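Local coordinates for ribosomal protein L11 methyltransferase (Lactobacillus delbrueckii subsp. bulgaricus ATCC BAA-365, PDB 3GRZ) that probably methylates ribosomal protein L11, adding methyl groups from S-adenosyl-L-methionine to lysine side chains, here seen as its C-terminal catalytic methyltransferase part, at residues T47-M58 against I73-L81; A57-G68 against K125-I133. All coordinates share one frame; numbering follows the deposited sequence.

Contact 1: T47-M58 against I73-L81; sequences TQLAMLGIERAM and ILAIAAHKL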
ATOM      1  N   THR B  47       8.185  -0.349  -8.883  1.00 30.19           N
ATOM      2  CA  THR B  47       8.547   0.586  -7.829  1.00 28.14           C
ATOM      3  C   THR B  47       7.366   0.782  -6.876  1.00 26.66           C
ATOM      4  O   THR B  47       7.543   0.701  -5.674  1.00 26.66           O
ATOM      5  CB  THR B  47       9.057   1.941  -8.418  1.00 24.87           C
ATOM      6  OG1 THR B  47      10.288   1.701  -9.097  1.00 33.19           O
ATOM      7  CG2 THR B  47       9.303   2.980  -7.341  1.00 32.37           C
ATOM      8  N   GLN B  48       6.167   1.017  -7.416  1.00 29.71           N
ATOM      9  CA  GLN B  48       4.981   1.214  -6.588  1.00 29.04           C
ATOM     10  C   GLN B  48       4.658  -0.021  -5.720  1.00 27.36           C
ATOM     11  O   GLN B  48       4.307   0.129  -4.560  1.00 25.56           O
ATOM     12  CB  GLN B  48       3.767   1.576  -7.448  1.00 35.54           C
ATOM     13  CG  GLN B  48       2.507   1.878  -6.624  1.00 37.77           C
ATOM     14  CD  GLN B  48       1.297   2.169  -7.480  1.00 36.12           C
ATOM     15  OE1 GLN B  48       0.767   1.280  -8.156  1.00 39.47           O
ATOM     16  NE2 GLN B  48       0.855   3.427  -7.469  1.00 36.89           N
ATOM     17  N   LEU B  49       4.782  -1.226  -6.280  1.00 27.06           N
ATOM     18  CA  LEU B  49       4.488  -2.454  -5.515  1.00 29.60           C
ATOM     19  C   LEU B  49       5.428  -2.574  -4.329  1.00 28.89           C
ATOM     20  O   LEU B  49       4.988  -2.797  -3.187  1.00 29.42           O
ATOM     21  CB  LEU B  49       4.538  -3.709  -6.409  1.00 30.25           C
ATOM     22  CG  LEU B  49       3.538  -3.731  -7.586  1.00 34.74           C
ATOM     23  CD1 LEU B  49       3.547  -5.059  -8.326  1.00 32.16           C
ATOM     24  CD2 LEU B  49       2.125  -3.364  -7.126  1.00 32.81           C
ATOM     25  N   ALA B  50       6.720  -2.384  -4.591  1.00 30.02           N
ATOM     26  CA  ALA B  50       7.738  -2.403  -3.531  1.00 28.60           C
ATOM     27  C   ALA B  50       7.456  -1.333  -2.465  1.00 26.90           C
ATOM     28  O   ALA B  50       7.469  -1.632  -1.270  1.00 29.02           O
ATOM     29  CB  ALA B  50       9.139  -2.240  -4.124  1.00 29.64           C
ATOM     30  N   MET B  51       7.142  -0.111  -2.903  1.00 30.92           N
ATOM     31  CA  MET B  51       6.799   0.982  -1.985  1.00 30.54           C
ATOM     32  C   MET B  51       5.596   0.724  -1.089  1.00 31.58           C
ATOM     33  O   MET B  51       5.616   1.102   0.087  1.00 35.11           O
ATOM     34  CB  MET B  51       6.562   2.309  -2.738  1.00 29.77           C
ATOM     35  CG  MET B  51       7.812   2.960  -3.276  1.00 41.93           C
ATOM     36  SD  MET B  51       9.035   3.322  -2.006  1.00 44.09           S
ATOM     37  CE  MET B  51       7.994   3.885  -0.633  1.00 43.75           C
ATOM     38  N   LEU B  52       4.548   0.112  -1.646  1.00 34.66           N
ATOM     39  CA  LEU B  52       3.359  -0.264  -0.859  1.00 31.67           C
ATOM     40  C   LEU B  52       3.716  -1.287   0.214  1.00 31.58           C
ATOM     41  O   LEU B  52       3.209  -1.217   1.333  1.00 31.71           O
ATOM     42  CB  LEU B  52       2.238  -0.802  -1.753  1.00 38.38           C
ATOM     43  CG  LEU B  52       1.574   0.201  -2.700  1.00 41.11           C
ATOM     44  CD1 LEU B  52       0.541  -0.482  -3.619  1.00 41.51           C
ATOM     45  CD2 LEU B  52       0.952   1.367  -1.933  1.00 36.90           C
ATOM     46  N   GLY B  53       4.596  -2.222  -0.132  1.00 31.13           N
ATOM     47  CA  GLY B  53       5.127  -3.176   0.844  1.00 29.10           C
ATOM     48  C   GLY B  53       5.913  -2.512   1.964  1.00 27.83           C
ATOM     49  O   GLY B  53       5.820  -2.935   3.123  1.00 31.51           O
ATOM     50  N   ILE B  54       6.710  -1.494   1.621  1.00 29.29           N
ATOM     51  CA  ILE B  54       7.509  -0.772   2.619  1.00 29.63           C
ATOM     52  C   ILE B  54       6.587   0.041   3.526  1.00 29.50           C
ATOM     53  O   ILE B  54       6.749   0.045   4.752  1.00 28.96           O
ATOM     54  CB  ILE B  54       8.589   0.139   1.979  1.00 28.78           C
ATOM     55  CG1 ILE B  54       9.584  -0.681   1.167  1.00 26.03           C
ATOM     56  CG2 ILE B  54       9.351   0.941   3.055  1.00 23.52           C
ATOM     57  CD1 ILE B  54      10.522   0.176   0.295  1.00 28.42           C
ATOM     58  N   GLU B  55       5.596   0.690   2.921  1.00 29.40           N
ATOM     59  CA  GLU B  55       4.598   1.463   3.662  1.00 31.89           C
ATOM     60  C   GLU B  55       3.845   0.566   4.662  1.00 34.65           C
ATOM     61  O   GLU B  55       3.576   0.973   5.788  1.00 33.10           O
ATOM     62  CB  GLU B  55       3.628   2.145   2.676  1.00 40.84           C
ATOM     63  CG  GLU B  55       2.375   2.787   3.289  1.00 43.14           C
ATOM     64  CD  GLU B  55       2.650   4.113   3.985  1.00 48.35           C
ATOM     65  OE1 GLU B  55       3.709   4.725   3.727  1.00 49.80           O
ATOM     66  OE2 GLU B  55       1.802   4.552   4.798  1.00 47.75           O
ATOM     67  N   ARG B  56       3.556  -0.666   4.245  1.00 28.93           N
ATOM     68  CA  ARG B  56       2.880  -1.634   5.088  1.00 33.46           C
ATOM     69  C   ARG B  56       3.786  -2.088   6.224  1.00 31.07           C
ATOM     70  O   ARG B  56       3.347  -2.157   7.377  1.00 35.34           O
ATOM     71  CB  ARG B  56       2.407  -2.817   4.240  1.00 31.36           C
ATOM     72  CG  ARG B  56       1.806  -3.983   5.001  1.00 41.05           C
ATOM     73  CD  ARG B  56       1.531  -5.135   4.040  1.00 37.50           C
ATOM     74  NE  ARG B  56       1.128  -6.356   4.719  1.00 36.66           N
ATOM     75  CZ  ARG B  56       1.973  -7.249   5.229  1.00 41.34           C
ATOM     76  NH1 ARG B  56       1.512  -8.332   5.841  1.00 41.16           N
ATOM     77  NH2 ARG B  56       3.276  -7.055   5.146  1.00 41.83           N
ATOM     78  N   ALA B  57       5.045  -2.389   5.898  1.00 31.64           N
ATOM     79  CA  ALA B  57       5.977  -2.973   6.868  1.00 28.71           C
ATOM     80  C   ALA B  57       6.503  -1.979   7.904  1.00 31.72           C
ATOM     81  O   ALA B  57       6.790  -2.368   9.029  1.00 29.48           O
ATOM     82  CB  ALA B  57       7.155  -3.667   6.154  1.00 27.82           C
ATOM     83  N   MET B  58       6.633  -0.700   7.538  1.00 28.62           N
ATOM     84  CA  MET B  58       7.338   0.255   8.403  1.00 27.54           C
ATOM     85  C   MET B  58       6.440   0.833   9.484  1.00 28.22           C
ATOM     86  O   MET B  58       6.148   2.024   9.484  1.00 30.19           O
ATOM     87  CB  MET B  58       8.051   1.368   7.588  1.00 27.03           C
ATOM     88  CG  MET B  58       9.219   2.073   8.337  1.00 27.87           C
ATOM     89  SD  MET B  58      10.804   1.172   8.455  1.00 21.62           S
ATOM     90  CE  MET B  58      11.406   1.393   6.770  1.00 28.95           C
ATOM     91  N   ILE B  73      16.236   4.481  -5.301  1.00 27.87           N
ATOM     92  CA  ILE B  73      14.877   4.964  -4.982  1.00 32.26           C
ATOM     93  C   ILE B  73      14.284   4.330  -3.697  1.00 29.28           C
ATOM     94  O   ILE B  73      13.827   5.049  -2.802  1.00 29.15           O
ATOM     95  CB  ILE B  73      13.897   4.837  -6.220  1.00 32.56           C
ATOM     96  CG1 ILE B  73      12.472   5.285  -5.883  1.00 32.85           C
ATOM     97  CG2 ILE B  73      13.859   3.414  -6.804  1.00 26.71           C
ATOM     98  CD1 ILE B  73      12.339   6.742  -5.580  1.00 40.41           C
ATOM     99  N   LEU B  74      14.335   2.998  -3.605  1.00 25.57           N
ATOM    100  CA  LEU B  74      13.751   2.300  -2.462  1.00 29.43           C
ATOM    101  C   LEU B  74      14.540   2.521  -1.168  1.00 30.72           C
ATOM    102  O   LEU B  74      13.942   2.666  -0.100  1.00 31.22           O
ATOM    103  CB  LEU B  74      13.565   0.815  -2.752  1.00 26.39           C
ATOM    104  CG  LEU B  74      12.703   0.405  -3.957  1.00 31.29           C
ATOM    105  CD1 LEU B  74      12.649  -1.110  -4.075  1.00 29.19           C
ATOM    106  CD2 LEU B  74      11.292   1.000  -3.898  1.00 27.94           C
ATOM    107  N   ALA B  75      15.871   2.586  -1.265  1.00 29.49           N
ATOM    108  CA  ALA B  75      16.709   2.914  -0.097  1.00 31.02           C
ATOM    109  C   ALA B  75      16.361   4.308   0.421  1.00 26.76           C
ATOM    110  O   ALA B  75      16.211   4.510   1.625  1.00 27.76           O
ATOM    111  CB  ALA B  75      18.201   2.821  -0.446  1.00 27.98           C
ATOM    112  N   ILE B  76      16.200   5.253  -0.498  1.00 26.89           N
ATOM    113  CA  ILE B  76      15.842   6.633  -0.143  1.00 28.23           C
ATOM    114  C   ILE B  76      14.447   6.716   0.506  1.00 29.54           C
ATOM    115  O   ILE B  76      14.260   7.379   1.515  1.00 29.01           O
ATOM    116  CB  ILE B  76      15.930   7.559  -1.387  1.00 27.76           C
ATOM    117  CG1 ILE B  76      17.402   7.729  -1.800  1.00 24.66           C
ATOM    118  CG2 ILE B  76      15.278   8.942  -1.131  1.00 28.57           C
ATOM    119  CD1 ILE B  76      17.575   8.161  -3.271  1.00 35.08           C
ATOM    120  N   ALA B  77      13.479   6.040  -0.094  1.00 30.27           N
ATOM    121  CA  ALA B  77      12.128   6.004   0.434  1.00 30.73           C
ATOM    122  C   ALA B  77      12.069   5.359   1.813  1.00 28.53           C
ATOM    123  O   ALA B  77      11.387   5.860   2.697  1.00 29.97           O
ATOM    124  CB  ALA B  77      11.249   5.263  -0.511  1.00 30.70           C
ATOM    125  N   ALA B  78      12.803   4.262   1.994  1.00 28.19           N
ATOM    126  CA  ALA B  78      12.883   3.612   3.297  1.00 29.92           C
ATOM    127  C   ALA B  78      13.437   4.565   4.349  1.00 29.89           C
ATOM    128  O   ALA B  78      12.903   4.631   5.458  1.00 31.68           O
ATOM    129  CB  ALA B  78      13.734   2.336   3.217  1.00 21.64           C
ATOM    130  N   HIS B  79      14.487   5.320   3.989  1.00 30.49           N
ATOM    131  CA  HIS B  79      15.110   6.288   4.913  1.00 27.51           C
ATOM    132  C   HIS B  79      14.095   7.348   5.331  1.00 30.40           C
ATOM    133  O   HIS B  79      13.956   7.659   6.517  1.00 30.15           O
ATOM    134  CB  HIS B  79      16.355   6.934   4.278  1.00 26.23           C
ATOM    135  CG  HIS B  79      17.101   7.853   5.193  1.00 33.56           C
ATOM    136  ND1 HIS B  79      16.730   9.167   5.400  1.00 33.15           N
ATOM    137  CD2 HIS B  79      18.205   7.651   5.949  1.00 31.33           C
ATOM    138  CE1 HIS B  79      17.564   9.728   6.254  1.00 30.16           C
ATOM    139  NE2 HIS B  79      18.470   8.833   6.601  1.00 37.74           N
ATOM    140  N   LYS B  80      13.386   7.894   4.348  1.00 28.90           N
ATOM    141  CA  LYS B  80      12.390   8.943   4.602  1.00 34.21           C
ATOM    142  C   LYS B  80      11.207   8.433   5.441  1.00 35.82           C
ATOM    143  O   LYS B  80      10.649   9.174   6.256  1.00 32.66           O
ATOM    144  CB  LYS B  80      11.898   9.523   3.283  1.00 33.65           C
ATOM    145  CG  LYS B  80      12.903  10.480   2.655  1.00 41.83           C
ATOM    146  CD  LYS B  80      12.665  10.614   1.171  1.00 57.11           C
ATOM    147  CE  LYS B  80      13.439  11.779   0.576  1.00 64.34           C
ATOM    148  NZ  LYS B  80      13.141  13.076   1.239  1.00 57.61           N
ATOM    149  N   LEU B  81      10.870   7.155   5.260  1.00 31.23           N
ATOM    150  CA  LEU B  81       9.793   6.508   6.020  1.00 34.14           C
ATOM    151  C   LEU B  81      10.196   6.084   7.429  1.00 34.90           C
ATOM    152  O   LEU B  81       9.409   5.458   8.135  1.00 34.70           O
ATOM    153  CB  LEU B  81       9.209   5.322   5.245  1.00 30.27           C
ATOM    154  CG  LEU B  81       8.377   5.724   4.022  1.00 38.01           C
ATOM    155  CD1 LEU B  81       7.993   4.509   3.206  1.00 38.36           C
ATOM    156  CD2 LEU B  81       7.140   6.524   4.399  1.00 34.99           C
TER

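Contact 2: A57-G68 against K125-I133; sequences AMVKPLTVADVG and KFDLIVANI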
ATOM      1  N   ALA B  57       5.045  -2.389   5.898  1.00 31.64           N
ATOM      2  CA  ALA B  57       5.977  -2.973   6.868  1.00 28.71           C
ATOM      3  C   ALA B  57       6.503  -1.979   7.904  1.00 31.72           C
ATOM      4  O   ALA B  57       6.790  -2.368   9.029  1.00 29.48           O
ATOM      5  CB  ALA B  57       7.155  -3.667   6.154  1.00 27.82           C
ATOM      6  N   MET B  58       6.633  -0.700   7.538  1.00 28.62           N
ATOM      7  CA  MET B  58       7.338   0.255   8.403  1.00 27.54           C
ATOM      8  C   MET B  58       6.440   0.833   9.484  1.00 28.22           C
ATOM      9  O   MET B  58       6.148   2.024   9.484  1.00 30.19           O
ATOM     10  CB  MET B  58       8.051   1.368   7.588  1.00 27.03           C
ATOM     11  CG  MET B  58       9.219   2.073   8.337  1.00 27.87           C
ATOM     12  SD  MET B  58      10.804   1.172   8.455  1.00 21.62           S
ATOM     13  CE  MET B  58      11.406   1.393   6.770  1.00 28.95           C
ATOM     14  N   VAL B  59       6.030  -0.016  10.426  1.00 31.03           N
ATOM     15  CA  VAL B  59       5.223   0.416  11.586  1.00 31.05           C
ATOM     16  C   VAL B  59       6.079   0.952  12.740  1.00 32.55           C
ATOM     17  O   VAL B  59       5.568   1.637  13.638  1.00 32.59           O
ATOM     18  CB  VAL B  59       4.304  -0.735  12.110  1.00 27.54           C
ATOM     19  CG1 VAL B  59       3.324  -1.168  11.017  1.00 24.94           C
ATOM     20  CG2 VAL B  59       5.166  -1.942  12.598  1.00 25.06           C
ATOM     21  N   LYS B  60       7.375   0.636  12.701  1.00 32.41           N
ATOM     22  CA  LYS B  60       8.375   1.163  13.631  1.00 30.60           C
ATOM     23  C   LYS B  60       9.693   1.246  12.826  1.00 28.75           C
ATOM     24  O   LYS B  60       9.760   0.660  11.739  1.00 27.86           O
ATOM     25  CB  LYS B  60       8.513   0.228  14.840  1.00 30.44           C
ATOM     26  CG  LYS B  60       9.111  -1.134  14.505  1.00 29.90           C
ATOM     27  CD  LYS B  60       9.204  -2.031  15.738  1.00 31.75           C
ATOM     28  CE  LYS B  60       9.885  -3.331  15.396  1.00 44.87           C
ATOM     29  NZ  LYS B  60       9.989  -4.227  16.585  1.00 49.75           N
ATOM     30  N   PRO B  61      10.727   1.971  13.335  1.00 27.14           N
ATOM     31  CA  PRO B  61      12.040   1.949  12.655  1.00 28.56           C
ATOM     32  C   PRO B  61      12.599   0.544  12.523  1.00 30.82           C
ATOM     33  O   PRO B  61      12.753  -0.168  13.515  1.00 33.19           O
ATOM     34  CB  PRO B  61      12.926   2.804  13.572  1.00 28.17           C
ATOM     35  CG  PRO B  61      11.978   3.753  14.178  1.00 26.06           C
ATOM     36  CD  PRO B  61      10.765   2.889  14.488  1.00 26.44           C
ATOM     37  N   LEU B  62      12.871   0.152  11.285  1.00 26.77           N
ATOM     38  CA  LEU B  62      13.439  -1.144  10.972  1.00 28.42           C
ATOM     39  C   LEU B  62      14.781  -0.944  10.302  1.00 31.72           C
ATOM     40  O   LEU B  62      14.981   0.051   9.604  1.00 25.77           O
ATOM     41  CB  LEU B  62      12.516  -1.908  10.009  1.00 27.42           C
ATOM     42  CG  LEU B  62      11.058  -2.163  10.420  1.00 26.10           C
ATOM     43  CD1 LEU B  62      10.299  -2.804   9.269  1.00 29.43           C
ATOM     44  CD2 LEU B  62      10.953  -3.013  11.691  1.00 29.43           C
ATOM     45  N   THR B  63      15.693  -1.893  10.504  1.00 30.16           N
ATOM     46  CA  THR B  63      16.947  -1.907   9.770  1.00 31.19           C
ATOM     47  C   THR B  63      16.709  -2.546   8.393  1.00 32.80           C
ATOM     48  O   THR B  63      16.050  -3.583   8.280  1.00 28.71           O
ATOM     49  CB  THR B  63      18.064  -2.648  10.543  1.00 32.19           C
ATOM     50  OG1 THR B  63      17.680  -4.012  10.761  1.00 31.31           O
ATOM     51  CG2 THR B  63      18.328  -1.967  11.891  1.00 28.69           C
ATOM     52  N   VAL B  64      17.231  -1.900   7.349  1.00 29.33           N
ATOM     53  CA  VAL B  64      16.868  -2.229   5.967  1.00 29.03           C
ATOM     54  C   VAL B  64      18.102  -2.551   5.138  1.00 31.60           C
ATOM     55  O   VAL B  64      19.117  -1.860   5.254  1.00 30.36           O
ATOM     56  CB  VAL B  64      16.093  -1.050   5.279  1.00 25.06           C
ATOM     57  CG1 VAL B  64      15.758  -1.363   3.818  1.00 27.69           C
ATOM     58  CG2 VAL B  64      14.827  -0.669   6.053  1.00 31.31           C
ATOM     59  N   ALA B  65      18.009  -3.609   4.326  1.00 28.55           N
ATOM     60  CA  ALA B  65      18.909  -3.816   3.189  1.00 28.04           C
ATOM     61  C   ALA B  65      18.088  -3.721   1.916  1.00 31.23           C
ATOM     62  O   ALA B  65      17.089  -4.423   1.773  1.00 30.70           O
ATOM     63  CB  ALA B  65      19.618  -5.172   3.253  1.00 26.60           C
ATOM     64  N   ASP B  66      18.509  -2.840   1.010  1.00 31.63           N
ATOM     65  CA  ASP B  66      17.913  -2.703  -0.311  1.00 31.85           C
ATOM     66  C   ASP B  66      18.872  -3.320  -1.312  1.00 31.38           C
ATOM     67  O   ASP B  66      19.935  -2.761  -1.600  1.00 37.59           O
ATOM     68  CB  ASP B  66      17.653  -1.223  -0.630  1.00 29.85           C
ATOM     69  CG  ASP B  66      17.079  -1.000  -2.041  1.00 43.93           C
ATOM     70  OD1 ASP B  66      16.532  -1.956  -2.649  1.00 44.14           O
ATOM     71  OD2 ASP B  66      17.178   0.147  -2.547  1.00 41.50           O
ATOM     72  N   VAL B  67      18.491  -4.473  -1.841  1.00 29.90           N
ATOM     73  CA  VAL B  67      19.372  -5.282  -2.674  1.00 27.09           C
ATOM     74  C   VAL B  67      19.093  -4.986  -4.138  1.00 29.74           C
ATOM     75  O   VAL B  67      17.940  -5.012  -4.555  1.00 31.86           O
ATOM     76  CB  VAL B  67      19.170  -6.797  -2.380  1.00 28.65           C
ATOM     77  CG1 VAL B  67      20.067  -7.655  -3.259  1.00 34.43           C
ATOM     78  CG2 VAL B  67      19.445  -7.095  -0.914  1.00 28.74           C
ATOM     79  N   GLY B  68      20.142  -4.709  -4.918  1.00 33.26           N
ATOM     80  CA  GLY B  68      19.970  -4.325  -6.326  1.00 25.79           C
ATOM     81  C   GLY B  68      19.414  -2.921  -6.440  1.00 32.56           C
ATOM     82  O   GLY B  68      18.503  -2.663  -7.223  1.00 27.58           O
ATOM     83  N   LYS B 125      22.626  -8.550   9.971  1.00 40.62           N
ATOM     84  CA  LYS B 125      21.274  -9.033   9.740  0.50 40.11           C
ATOM     85  C   LYS B 125      20.320  -7.833   9.736  1.00 39.85           C
ATOM     86  O   LYS B 125      20.636  -6.776  10.289  1.00 41.18           O
ATOM     87  CB  LYS B 125      20.866 -10.036  10.818  0.50 40.94           C
ATOM     88  CG  LYS B 125      21.826 -11.203  11.031  0.50 45.51           C
ATOM     89  CD  LYS B 125      21.333 -12.109  12.164  0.50 45.72           C
ATOM     90  CE  LYS B 125      22.202 -13.356  12.319  0.50 52.68           C
ATOM     91  NZ  LYS B 125      23.592 -13.049  12.776  0.50 56.13           N
ATOM     92  N   PHE B 126      19.154  -7.992   9.120  1.00 34.82           N
ATOM     93  CA  PHE B 126      18.238  -6.868   8.941  1.00 35.40           C
ATOM     94  C   PHE B 126      16.816  -7.243   9.333  1.00 32.33           C
ATOM     95  O   PHE B 126      16.449  -8.417   9.292  1.00 31.99           O
ATOM     96  CB  PHE B 126      18.286  -6.392   7.473  1.00 33.22           C
ATOM     97  CG  PHE B 126      19.689  -6.102   6.973  1.00 35.44           C
ATOM     98  CD1 PHE B 126      20.268  -4.847   7.178  1.00 37.33           C
ATOM     99  CD2 PHE B 126      20.445  -7.097   6.346  1.00 36.16           C
ATOM    100  CE1 PHE B 126      21.571  -4.579   6.747  1.00 29.07           C
ATOM    101  CE2 PHE B 126      21.753  -6.846   5.921  1.00 37.96           C
ATOM    102  CZ  PHE B 126      22.313  -5.587   6.108  1.00 34.68           C
ATOM    103  N   ASP B 127      16.024  -6.241   9.708  1.00 28.86           N
ATOM    104  CA  ASP B 127      14.579  -6.427   9.949  1.00 31.90           C
ATOM    105  C   ASP B 127      13.794  -6.499   8.648  1.00 33.35           C
ATOM    106  O   ASP B 127      12.712  -7.069   8.606  1.00 33.51           O
ATOM    107  CB  ASP B 127      14.025  -5.252  10.733  1.00 25.02           C
ATOM    108  CG  ASP B 127      14.635  -5.130  12.111  1.00 40.40           C
ATOM    109  OD1 ASP B 127      14.805  -6.165  12.786  1.00 38.72           O
ATOM    110  OD2 ASP B 127      14.929  -3.996  12.524  1.00 35.32           O
ATOM    111  N   LEU B 128      14.325  -5.861   7.607  1.00 35.49           N
ATOM    112  CA  LEU B 128      13.626  -5.729   6.337  1.00 29.90           C
ATOM    113  C   LEU B 128      14.604  -5.824   5.163  1.00 31.77           C
ATOM    114  O   LEU B 128      15.548  -5.043   5.057  1.00 28.49           O
ATOM    115  CB  LEU B 128      12.819  -4.427   6.306  1.00 28.25           C
ATOM    116  CG  LEU B 128      11.940  -4.178   5.077  1.00 33.26           C
ATOM    117  CD1 LEU B 128      10.726  -5.083   5.131  1.00 26.44           C
ATOM    118  CD2 LEU B 128      11.510  -2.718   5.028  1.00 27.27           C
ATOM    119  N   ILE B 129      14.399  -6.813   4.303  1.00 28.63           N
ATOM    120  CA  ILE B 129      15.200  -6.936   3.099  1.00 32.53           C
ATOM    121  C   ILE B 129      14.283  -6.646   1.909  1.00 35.37           C
ATOM    122  O   ILE B 129      13.220  -7.244   1.788  1.00 33.68           O
ATOM    123  CB  ILE B 129      15.889  -8.330   2.992  1.00 30.67           C
ATOM    124  CG1 ILE B 129      16.862  -8.521   4.168  1.00 39.29           C
ATOM    125  CG2 ILE B 129      16.603  -8.471   1.639  1.00 29.45           C
ATOM    126  CD1 ILE B 129      17.568  -9.872   4.219  1.00 33.24           C
ATOM    127  N   VAL B 130      14.678  -5.690   1.065  1.00 30.85           N
ATOM    128  CA  VAL B 130      13.853  -5.254  -0.060  1.00 28.31           C
ATOM    129  C   VAL B 130      14.639  -5.503  -1.338  1.00 30.28           C
ATOM    130  O   VAL B 130      15.848  -5.237  -1.384  1.00 31.02           O
ATOM    131  CB  VAL B 130      13.476  -3.734   0.033  1.00 31.68           C
ATOM    132  CG1 VAL B 130      12.556  -3.339  -1.096  1.00 35.99           C
ATOM    133  CG2 VAL B 130      12.816  -3.405   1.365  1.00 34.18           C
ATOM    134  N   ALA B 131      13.971  -6.025  -2.368  1.00 28.61           N
ATOM    135  CA  ALA B 131      14.634  -6.318  -3.644  1.00 30.85           C
ATOM    136  C   ALA B 131      13.662  -6.203  -4.808  1.00 32.90           C
ATOM    137  O   ALA B 131      12.749  -7.013  -4.927  1.00 30.89           O
ATOM    138  CB  ALA B 131      15.261  -7.714  -3.614  1.00 34.28           C
ATOM    139  N   ASN B 132      13.848  -5.172  -5.636  1.00 31.24           N
ATOM    140  CA  ASN B 132      13.118  -5.031  -6.886  1.00 31.64           C
ATOM    141  C   ASN B 132      14.056  -5.396  -8.015  1.00 34.98           C
ATOM    142  O   ASN B 132      14.684  -4.536  -8.633  1.00 35.32           O
ATOM    143  CB  ASN B 132      12.569  -3.603  -7.068  1.00 27.97           C
ATOM    144  CG  ASN B 132      11.738  -3.446  -8.331  1.00 32.45           C
ATOM    145  OD1 ASN B 132      11.356  -4.421  -8.969  1.00 32.18           O
ATOM    146  ND2 ASN B 132      11.463  -2.210  -8.697  1.00 34.99           N
ATOM    147  N   ILE B 133      14.165  -6.694  -8.261  1.00 35.24           N
ATOM    148  CA  ILE B 133      15.061  -7.221  -9.277  1.00 38.07           C
ATOM    149  C   ILE B 133      14.351  -8.399  -9.957  1.00 37.08           C
ATOM    150  O   ILE B 133      13.350  -8.923  -9.445  1.00 36.06           O
ATOM    151  CB  ILE B 133      16.452  -7.640  -8.683  1.00 41.45           C
ATOM    152  CG1 ILE B 133      16.284  -8.621  -7.526  1.00 38.67           C
ATOM    153  CG2 ILE B 133      17.266  -6.410  -8.208  1.00 44.65           C
ATOM    154  CD1 ILE B 133      17.563  -8.897  -6.706  1.00 38.93           C
TER
HETATM  155  O   HOH W   1      13.952  -2.714  14.668  1.00 65.17           O
HETATM  156  O   HOH W   2      19.530  -5.405  12.214  1.00 39.29           O
HETATM  157  O   HOH W   3      15.928  -3.275  -5.036  1.00 32.22           O
HETATM  158  O   HOH W   4      15.803  -2.160  -7.641  1.00 45.03           O

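Contact 1: T47-M58 against I73-L81
The carbonyl oxygen of L81, just after helix 73-80, has M58 CG packed against L81 O at 3.4 Å while R10 of the second subunit donates a hydrogen bond to it. No hydrogen bond crosses between T47-M58 and I73-L81, and most of what passes is apolar packing. L74 is the knob: its two methyls enter a hole framed by T47, A50, M51 and I54, with L74 CD1 3.7 Å from A50 CB. M51 slides past this leucine in the opposite direction. Its chain is bent at chi2 (-58°) and chi3 (-39°), which carries SD and CE across to A77, where M51 SD lies only 3.3 Å from A77 CB, a tight fit.

The two helices run nearly parallel, 10.6 Å apart at their axes and crossed at -24°, as neighbours on one side of the central sheet of a Rossmann-like methyltransferase; T47, a predicted S-adenosyl-L-methionine ligand, lies in the first. Toward the C-terminal ends, L81 CD1 touches both I54 CG2 (3.8 Å) and M51 CE (3.9 Å). The other methyl, L81 CD2, meets E55 OE1 at 3.9 Å, the two side chains crossing at about a right angle, whereas E55 OE2 is hydrogen-bonded to H11 of the second subunit.

Contact 2: A57-G68 against K125-I133
The F126 ring lies flat against A65, whose CB sits 3.6 Å from the ring centroid, a CH-pi contact over one face; T63 C lies at the ring edge, and V64 O approaches obliquely. With chi1 at -52°, CG stands beside the backbone N of F126, and this turn brings the ring over the neighbouring strand. An alanine here would leave A65 CB without its aromatic cover and is likely to open a gap beside strand 63-67.

Next to the ring, T63 and D127 bind each other reciprocally. T63 N donates to D127 OD2 at 3.0 Å in an almost straight bond (174°), reaching the anti side of the carboxylate 25° out of its plane, and D127 N donates back to T63 OG1 at 3.0 Å. A water bridges D127 OD2 to P61 O, while D127 OD1 is held by N150, so both carboxylate oxygens have partners.

Beyond this corner the chains form the parallel pairing of two central strands in the Rossmann-like sheet: T63 O accepts from L128 N, A65 N donates to L128 O, and A65 O and V67 N bond to V130 N and V130 O. L128 CD2 packs on V64 CG2 at 4.0 Å, the two side chains lying side by side, and L128 CD1 meets A57 CB at 4.0 Å. On the opposite face V67 CG2 touches I129 CG2 at 4.1 Å. At the C-terminal ends, one water lies within hydrogen-bonding distance of D66 OD1 and V67 O and accepts from N132 N, while D66 OD2 is hydrogen-bonded to T69; another lies between G68 O and N132 O. G68 and N132 are predicted S-adenosyl-L-methionine ligands, so this hydrated, polar strand end is consistent with one wall of the cofactor pocket.

Overall arrangement
After the N-terminal strands, helix 44-57 runs into strand 63-67 through A57 and M58, which belong to both contacts. Contact 1 closes a short loop of 14 residues that contains this strand, bringing helix 73-80 back beside helix 44-57. Contact 2 takes its first strand, 63-67, from within that loop and closes a much longer one of 56 residues, passing through helix 73-80, strand 85-90, helix 93-105 and strand 112-115 before strand 126-132 pairs with 63-67. The two loops therefore cross rather than nest. Their centres are 9 Å apart, and L74 packs its CD1 on V130 CG1 (3.7 Å), joining the helical layer of contact 1 to the sheet of contact 2.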